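Local coordinates for protein alginate lyase (Bacteroides ovatus, PDB 3NNB) that probably cleaves alginate, a brown-algal polysaccharide, by beta-elimination, at residues 34-48 and 122-134. Numbering follows the deposited sequence.
Sequences LRDADKALKMTPPSV and KYAQKAVDFLNVW
K126 on helix 122-134 reaches the chain where it leaves helix 34-41 and donates to two carbonyls, L41 O and M43 O, each 2.8 Å from NZ. This joins two helices of the alpha/alpha-toroid (helical-hairpin barrel) expected of this alginate lyase family; the axes of segments 34-41 and 122-134 cross at 48°. The ammonium stands above the carbonyl plane of L41 but closer to that of M43, and a bend at chi2 (84°) turns the lysine chain toward both oxygens. A methionine in its place would probably leave L41 O and M43 O without their common ammonium donor and the turn into the loop less firmly held. At the root of the lysine chain, L41 CD2 packs tightly against K126 CB (3.5 Å). One turn earlier on helix 122-134, Y123 is a knob among L34, A37, D38 and L41: A37 CB lies over one ring face, and OH donates to D38 OD1 at 2.7 Å, from above the carboxylate plane. Water 1 links that same oxygen to K122 NZ. Along the loop, P45 CG sits over the centre of the F130 ring, 4.2 Å from the centroid, while M43 SE meets the ring's edge in a Met-aromatic contact. Helix 98-118 backs this layer, its A107 and V108 against F130 and A114 against A37. At the far end, water 3 bridges V48 N and W134 O, and V48 CG1 touches W134 CZ2 at 3.7 Å.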
loop_
_atom_site.group_PDB
_atom_site.type_symbol
_atom_site.label_atom_id
_atom_site.label_comp_id
_atom_site.label_asym_id
_atom_site.label_seq_id
_atom_site.Cartn_x
_atom_site.Cartn_y
_atom_site.Cartn_z
ATOM N N LEU A 34 16.031 -13.522 1.269
ATOM C CA LEU A 34 16.502 -14.092 2.536
ATOM C C LEU A 34 17.520 -13.225 3.235
ATOM O O LEU A 34 17.549 -13.182 4.474
ATOM C CB LEU A 34 17.021 -15.518 2.363
ATOM C CG LEU A 34 16.026 -16.509 1.744
ATOM C CD1 LEU A 34 16.571 -17.967 1.727
ATOM C CD2 LEU A 34 14.664 -16.471 2.364
ATOM N N ARG A 35 18.352 -12.516 2.465
ATOM C CA ARG A 35 19.238 -11.497 3.048
ATOM C C ARG A 35 18.467 -10.370 3.699
ATOM O O ARG A 35 18.828 -9.942 4.780
ATOM C CB ARG A 35 20.206 -10.944 2.014
ATOM C CG ARG A 35 21.332 -11.892 1.700
ATOM C CD ARG A 35 22.337 -11.254 0.728
ATOM N NE ARG A 35 23.044 -12.276 -0.050
ATOM N N ASP A 36 17.415 -9.866 3.049
ATOM C CA ASP A 36 16.577 -8.834 3.644
ATOM C C ASP A 36 15.950 -9.390 4.959
ATOM O O ASP A 36 15.833 -8.689 5.956
ATOM C CB ASP A 36 15.426 -8.423 2.706
ATOM C CG ASP A 36 15.871 -7.589 1.516
ATOM O OD1 ASP A 36 17.037 -7.131 1.452
ATOM O OD2 ASP A 36 15.000 -7.406 0.646
ATOM N N ALA A 37 15.512 -10.636 4.954
ATOM C CA ALA A 37 14.902 -11.228 6.144
ATOM C C ALA A 37 15.927 -11.354 7.243
ATOM O O ALA A 37 15.627 -11.111 8.400
ATOM C CB ALA A 37 14.334 -12.632 5.802
ATOM N N ASP A 38 17.155 -11.754 6.886
ATOM C CA ASP A 38 18.237 -11.824 7.893
ATOM C C ASP A 38 18.501 -10.455 8.504
ATOM O O ASP A 38 18.770 -10.322 9.711
ATOM C CB ASP A 38 19.519 -12.414 7.254
ATOM C CG ASP A 38 19.414 -13.898 6.975
ATOM O OD1 ASP A 38 18.543 -14.607 7.534
ATOM O OD2 ASP A 38 20.235 -14.378 6.158
ATOM N N LYS A 39 18.373 -9.394 7.710
ATOM C CA LYS A 39 18.526 -8.043 8.246
ATOM C C LYS A 39 17.359 -7.699 9.197
ATOM O O LYS A 39 17.551 -7.088 10.260
ATOM C CB LYS A 39 18.585 -7.010 7.113
ATOM C CG LYS A 39 19.882 -7.016 6.333
ATOM C CD LYS A 39 19.828 -5.990 5.174
ATOM C CE LYS A 39 20.939 -6.241 4.158
ATOM N NZ LYS A 39 20.707 -5.502 2.878
ATOM N N ALA A 40 16.147 -8.145 8.839
ATOM C CA ALA A 40 14.984 -7.925 9.681
ATOM C C ALA A 40 15.117 -8.643 11.013
ATOM O O ALA A 40 14.562 -8.163 12.016
ATOM C CB ALA A 40 13.671 -8.315 8.960
ATOM N N LEU A 41 15.812 -9.801 11.027
ATOM C CA LEU A 41 16.046 -10.514 12.306
ATOM C C LEU A 41 16.818 -9.673 13.310
ATOM O O LEU A 41 16.677 -9.867 14.505
ATOM C CB LEU A 41 16.795 -11.816 12.085
ATOM C CG LEU A 41 16.111 -12.944 11.312
ATOM C CD1 LEU A 41 17.054 -14.183 11.192
ATOM C CD2 LEU A 41 14.787 -13.343 11.933
ATOM N N LYS A 42 17.659 -8.769 12.815
ATOM C CA LYS A 42 18.465 -7.911 13.663
ATOM C C LYS A 42 17.702 -6.734 14.230
ATOM O O LYS A 42 18.218 -6.031 15.112
ATOM C CB LYS A 42 19.648 -7.363 12.849
ATOM C CG LYS A 42 20.603 -8.441 12.376
ATOM C CD LYS A 42 21.737 -7.858 11.545
ATOM C CE LYS A 42 22.725 -8.952 11.133
ATOM N NZ LYS A 42 22.219 -9.928 10.121
HETATM N N MSE A 43 16.537 -6.431 13.662
HETATM C CA MSE A 43 15.804 -5.199 14.023
HETATM C C MSE A 43 15.022 -5.394 15.320
HETATM O O MSE A 43 14.364 -6.410 15.521
HETATM C CB MSE A 43 14.854 -4.765 12.897
HETATM C CG MSE A 43 14.047 -3.499 13.238
HETATM SE SE MSE A 43 12.790 -2.989 11.835
HETATM C CE MSE A 43 14.017 -2.165 10.591
ATOM N N THR A 44 15.099 -4.401 16.213
ATOM C CA THR A 44 14.268 -4.416 17.417
ATOM C C THR A 44 12.854 -3.980 16.993
ATOM O O THR A 44 12.705 -2.907 16.381
ATOM C CB THR A 44 14.788 -3.429 18.483
ATOM O OG1 THR A 44 16.116 -3.814 18.849
ATOM C CG2 THR A 44 13.883 -3.421 19.713
ATOM N N PRO A 45 11.826 -4.797 17.291
ATOM C CA PRO A 45 10.467 -4.384 16.889
ATOM C C PRO A 45 10.091 -3.037 17.518
ATOM O O PRO A 45 10.215 -2.882 18.748
ATOM C CB PRO A 45 9.581 -5.499 17.399
ATOM C CG PRO A 45 10.471 -6.734 17.350
ATOM C CD PRO A 45 11.837 -6.198 17.778
ATOM N N PRO A 46 9.704 -2.063 16.689
ATOM C CA PRO A 46 9.251 -0.779 17.225
ATOM C C PRO A 46 7.786 -0.824 17.682
ATOM O O PRO A 46 7.091 -1.817 17.503
ATOM C CB PRO A 46 9.393 0.151 16.024
ATOM C CG PRO A 46 8.983 -0.726 14.873
ATOM C CD PRO A 46 9.549 -2.103 15.215
ATOM N N SER A 47 7.309 0.290 18.215
ATOM C CA SER A 47 5.911 0.437 18.609
ATOM C C SER A 47 5.534 1.894 18.643
ATOM O O SER A 47 6.398 2.780 18.606
ATOM C CB SER A 47 5.617 -0.190 19.970
ATOM O OG SER A 47 6.021 0.659 21.058
ATOM N N VAL A 48 4.219 2.138 18.754
ATOM C CA VAL A 48 3.721 3.489 18.934
ATOM C C VAL A 48 4.168 4.124 20.284
ATOM O O VAL A 48 3.978 5.313 20.487
ATOM C CB VAL A 48 2.185 3.570 18.829
ATOM C CG1 VAL A 48 1.728 3.135 17.400
ATOM C CG2 VAL A 48 1.462 2.778 19.987
ATOM N N LYS A 122 12.376 -19.695 11.664
ATOM C CA LYS A 122 12.931 -18.529 12.401
ATOM C C LYS A 122 12.346 -17.214 11.911
ATOM O O LYS A 122 12.257 -16.253 12.660
ATOM C CB LYS A 122 14.464 -18.460 12.347
ATOM C CG LYS A 122 15.091 -18.078 11.040
ATOM C CD LYS A 122 16.576 -18.342 11.098
ATOM C CE LYS A 122 17.289 -17.900 9.820
ATOM N NZ LYS A 122 18.797 -18.136 9.925
ATOM N N TYR A 123 12.005 -17.161 10.624
ATOM C CA TYR A 123 11.524 -15.934 10.047
ATOM C C TYR A 123 10.112 -15.655 10.488
ATOM O O TYR A 123 9.770 -14.503 10.790
ATOM C CB TYR A 123 11.592 -15.975 8.510
ATOM C CG TYR A 123 12.987 -16.078 7.951
ATOM C CD1 TYR A 123 14.005 -15.242 8.379
ATOM C CD2 TYR A 123 13.310 -17.066 7.023
ATOM C CE1 TYR A 123 15.269 -15.335 7.830
ATOM C CE2 TYR A 123 14.576 -17.159 6.493
ATOM C CZ TYR A 123 15.542 -16.301 6.895
ATOM O OH TYR A 123 16.813 -16.389 6.381
ATOM N N ALA A 124 9.290 -16.706 10.570
ATOM C CA ALA A 124 7.919 -16.534 11.060
ATOM C C ALA A 124 7.892 -16.145 12.539
ATOM O O ALA A 124 7.065 -15.320 12.961
ATOM C CB ALA A 124 7.057 -17.777 10.807
ATOM N N GLN A 125 8.815 -16.727 13.328
ATOM C CA GLN A 125 8.912 -16.412 14.758
ATOM C C GLN A 125 9.229 -14.940 14.928
ATOM O O GLN A 125 8.649 -14.257 15.785
ATOM C CB GLN A 125 9.958 -17.313 15.451
ATOM C CG GLN A 125 9.969 -17.256 16.978
ATOM C CD GLN A 125 10.617 -15.991 17.558
ATOM O OE1 GLN A 125 11.402 -15.260 16.892
ATOM N NE2 GLN A 125 10.353 -15.787 18.827
ATOM N N LYS A 126 10.105 -14.403 14.079
ATOM C CA LYS A 126 10.451 -12.958 14.190
ATOM C C LYS A 126 9.297 -12.096 13.736
ATOM O O LYS A 126 9.020 -11.069 14.361
ATOM C CB LYS A 126 11.712 -12.601 13.429
ATOM C CG LYS A 126 12.168 -11.157 13.546
ATOM C CD LYS A 126 13.002 -10.875 14.793
ATOM C CE LYS A 126 13.318 -9.385 14.988
ATOM N NZ LYS A 126 14.396 -9.120 16.013
ATOM N N ALA A 127 8.596 -12.519 12.697
ATOM C CA ALA A 127 7.444 -11.775 12.256
ATOM C C ALA A 127 6.381 -11.670 13.325
ATOM O O ALA A 127 5.794 -10.603 13.524
ATOM C CB ALA A 127 6.818 -12.381 10.954
ATOM N N VAL A 128 6.124 -12.779 14.007
ATOM C CA VAL A 128 5.135 -12.817 15.099
ATOM C C VAL A 128 5.580 -11.895 16.257
ATOM O O VAL A 128 4.727 -11.288 16.896
ATOM C CB VAL A 128 4.837 -14.300 15.518
ATOM C CG1 VAL A 128 3.976 -14.383 16.771
ATOM C CG2 VAL A 128 4.111 -14.998 14.373
ATOM N N ASP A 129 6.900 -11.778 16.501
ATOM C CA ASP A 129 7.433 -10.864 17.524
ATOM C C ASP A 129 7.091 -9.423 17.137
ATOM O O ASP A 129 6.521 -8.704 17.948
ATOM C CB ASP A 129 8.931 -11.107 17.668
ATOM C CG ASP A 129 9.587 -10.353 18.798
ATOM O OD1 ASP A 129 8.939 -9.846 19.727
ATOM O OD2 ASP A 129 10.843 -10.385 18.762
ATOM N N PHE A 130 7.361 -9.024 15.887
ATOM C CA PHE A 130 6.931 -7.700 15.423
ATOM C C PHE A 130 5.431 -7.489 15.617
ATOM O O PHE A 130 5.013 -6.451 16.056
ATOM C CB PHE A 130 7.207 -7.512 13.929
ATOM C CG PHE A 130 8.628 -7.096 13.596
ATOM C CD1 PHE A 130 8.968 -5.738 13.628
ATOM C CD2 PHE A 130 9.595 -8.017 13.139
ATOM C CE1 PHE A 130 10.234 -5.321 13.296
ATOM C CE2 PHE A 130 10.877 -7.601 12.809
ATOM C CZ PHE A 130 11.203 -6.252 12.908
ATOM N N LEU A 131 4.625 -8.464 15.220
ATOM C CA LEU A 131 3.162 -8.323 15.305
ATOM C C LEU A 131 2.670 -8.237 16.765
ATOM O O LEU A 131 1.743 -7.477 17.064
ATOM C CB LEU A 131 2.503 -9.493 14.636
ATOM C CG LEU A 131 2.604 -9.559 13.126
ATOM C CD1 LEU A 131 2.067 -10.927 12.573
ATOM C CD2 LEU A 131 1.942 -8.334 12.386
ATOM N N ASN A 132 3.246 -9.060 17.647
ATOM C CA ASN A 132 2.922 -8.983 19.088
ATOM C C ASN A 132 3.199 -7.589 19.626
ATOM O O ASN A 132 2.338 -6.957 20.267
ATOM C CB ASN A 132 3.753 -9.994 19.925
ATOM C CG ASN A 132 3.248 -11.411 19.807
ATOM O OD1 ASN A 132 2.073 -11.632 19.590
ATOM N ND2 ASN A 132 4.128 -12.378 20.030
ATOM N N VAL A 133 4.394 -7.102 19.342
ATOM C CA VAL A 133 4.819 -5.808 19.877
ATOM C C VAL A 133 3.928 -4.693 19.316
ATOM O O VAL A 133 3.475 -3.813 20.046
ATOM C CB VAL A 133 6.292 -5.540 19.616
ATOM C CG1 VAL A 133 6.647 -4.094 20.009
ATOM C CG2 VAL A 133 7.150 -6.572 20.405
ATOM N N TRP A 134 3.653 -4.742 18.027
ATOM C CA TRP A 134 2.899 -3.650 17.396
ATOM C C TRP A 134 1.404 -3.646 17.684
ATOM O O TRP A 134 0.815 -2.576 17.877
ATOM C CB TRP A 134 3.120 -3.619 15.867
ATOM C CG TRP A 134 2.567 -2.371 15.256
ATOM C CD1 TRP A 134 1.302 -2.152 14.818
ATOM C CD2 TRP A 134 3.250 -1.115 15.159
ATOM N NE1 TRP A 134 1.161 -0.838 14.401
ATOM C CE2 TRP A 134 2.332 -0.179 14.636
ATOM C CE3 TRP A 134 4.557 -0.696 15.456
ATOM C CZ2 TRP A 134 2.677 1.154 14.386
ATOM C CZ3 TRP A 134 4.909 0.615 15.191
ATOM C CH2 TRP A 134 3.962 1.538 14.697
HETATM O O HOH W 1 20.048 -17.077 7.704
HETATM O O HOH W 2 6.836 -4.157 15.867
HETATM O O HOH W 3 2.555 -0.284 18.543
#